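Local coordinates for PspGI restriction endonuclease (Pyrococcus sp. GI-H, PDB 3BM3), which cleaves DNA at specific sequences as a type II restriction endonuclease, flipping bases out of the helix of its bound substrate, at the interface of chains A and B. Sequence-based numbering; all coordinates share one arbitrary frame. Chains: chain A/B, PspGI restriction endonuclease.

The interface of chains A and B. Residues chain A 127-128, 131, 133-135, 176; chain B 168, 199.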
# COMPACT_ATOMS: atom_id res chain seq x y z
N ILE A 127 6.22 -13.79 14.38
CA ILE A 127 5.73 -12.95 15.44
C ILE A 127 5.03 -13.74 16.51
O ILE A 127 5.13 -13.39 17.69
CB ILE A 127 4.75 -11.88 14.88
CG1 ILE A 127 5.47 -10.97 13.87
CG2 ILE A 127 4.18 -11.05 15.99
CD1 ILE A 127 6.74 -10.37 14.40
N TYR A 128 4.31 -14.77 16.07
CA TYR A 128 3.55 -15.65 16.95
C TYR A 128 4.05 -17.07 16.84
O TYR A 128 4.34 -17.53 15.74
CB TYR A 128 2.09 -15.61 16.52
CG TYR A 128 1.52 -14.20 16.53
CD1 TYR A 128 1.28 -13.54 17.72
CD2 TYR A 128 1.24 -13.53 15.35
CE1 TYR A 128 0.76 -12.26 17.75
CE2 TYR A 128 0.74 -12.23 15.38
CZ TYR A 128 0.47 -11.61 16.58
OH TYR A 128 -0.05 -10.33 16.63
N ILE A 131 1.37 -19.07 14.61
CA ILE A 131 1.14 -18.69 13.21
C ILE A 131 2.53 -18.67 12.55
O ILE A 131 3.48 -18.19 13.16
CB ILE A 131 0.50 -17.24 13.11
CG1 ILE A 131 -0.92 -17.21 13.66
CG2 ILE A 131 0.46 -16.75 11.68
CD1 ILE A 131 -1.51 -15.79 13.71
N GLU A 133 3.17 -17.16 9.67
CA GLU A 133 3.31 -15.89 8.98
C GLU A 133 3.88 -14.82 9.90
O GLU A 133 3.71 -14.87 11.12
CB GLU A 133 1.99 -15.44 8.36
CG GLU A 133 2.18 -14.42 7.26
CD GLU A 133 3.36 -14.73 6.34
OE1 GLU A 133 3.28 -15.69 5.52
OE2 GLU A 133 4.40 -14.04 6.46
N GLY A 134 4.58 -13.84 9.33
CA GLY A 134 5.26 -12.86 10.13
C GLY A 134 5.64 -11.65 9.32
O GLY A 134 5.06 -11.39 8.27
N GLU A 135 6.59 -10.90 9.85
CA GLU A 135 7.04 -9.72 9.18
C GLU A 135 8.22 -10.03 8.26
O GLU A 135 9.04 -10.93 8.54
CB GLU A 135 7.35 -8.64 10.18
CG GLU A 135 6.16 -8.21 10.96
CD GLU A 135 5.03 -7.74 10.06
OE1 GLU A 135 5.22 -6.74 9.37
OE2 GLU A 135 3.99 -8.43 10.01
N ILE A 176 4.85 -3.69 14.65
CA ILE A 176 4.69 -5.11 14.94
C ILE A 176 6.00 -5.69 15.49
O ILE A 176 6.00 -6.40 16.49
CB ILE A 176 4.24 -5.87 13.71
CG1 ILE A 176 2.82 -5.38 13.33
CG2 ILE A 176 4.20 -7.38 13.95
CD1 ILE A 176 2.46 -5.78 11.87
N ARG B 168 -1.20 -3.15 6.73
CA ARG B 168 -0.15 -2.53 7.55
C ARG B 168 -0.21 -1.01 7.55
O ARG B 168 0.24 -0.38 8.50
CB ARG B 168 1.21 -3.04 7.16
CG ARG B 168 1.49 -4.48 7.57
CD ARG B 168 2.93 -4.80 7.45
NE ARG B 168 3.19 -6.21 7.70
CZ ARG B 168 2.89 -7.20 6.88
NH1 ARG B 168 2.35 -6.96 5.68
NH2 ARG B 168 3.15 -8.46 7.21
N TYR B 199 -3.57 -13.69 9.86
CA TYR B 199 -2.44 -12.99 10.43
C TYR B 199 -2.69 -11.50 10.45
O TYR B 199 -2.38 -10.84 11.43
CB TYR B 199 -1.16 -13.32 9.68
CG TYR B 199 0.03 -12.53 10.16
CD1 TYR B 199 0.69 -12.87 11.34
CD2 TYR B 199 0.47 -11.43 9.44
CE1 TYR B 199 1.76 -12.13 11.80
CE2 TYR B 199 1.57 -10.68 9.87
CZ TYR B 199 2.21 -11.05 11.07
OH TYR B 199 3.29 -10.34 11.51
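B:Tyr199 pushes its phenol ring from helix 198-205 into a pocket of chain A, joining the two copies of the endonuclease across a two-fold symmetric interface. A tyrosine suits the place because its flat ring fits against a peptide and between aliphatic and aromatic carbons, while its hydroxyl finds an acceptor at the far end. With CG anti to the backbone N (chi1 175°), the ring reaches away from its helix, and the backbone of A:Glu133 and A:Gly134 lies over one face, toward the rim. A:Glu133 CB packs on this face, 3.9 Å from B:Tyr199 CG. A:Gly134, having no side chain, brings its CA to 3.7 Å from CZ of B:Tyr199. Beyond the rim, on the side away from the A:Glu133 backbone, A:Tyr128 CE2 packs 3.7 Å from B:Tyr199 CE1; A:Ile131 CG2 touches CD1 from the other side. A:Ile127 CG1 and A:Ile176 CG2 border the hydroxyl with hydrocarbon. B:Tyr199 OH donates to A:Glu135 OE2 at 2.5 Å, which receives it on its anti lone pair. The carboxylate is nearly coplanar with the ring (19°), OE2 in plane at its edge. Twisted 53° from it, the B:Arg168 guanidinium offers two donors to two oxygens, as suits an arginine facing a glutamate: NE bridges to A:Glu135 OE1 at 2.7 Å, and NH2 joins the phenol in gripping A:Glu135 OE2. An alanine in place of A:Glu135 would probably leave the B:Arg168 charge without its mate and the phenol hydroxyl without its acceptor. Looser is the poorly ordered A:Glu133 carboxylate, probably bordering solvent. Its modelled A:Glu133 OE2, to be read with caution, accepts from A:Gly134 N at 2.9 Å.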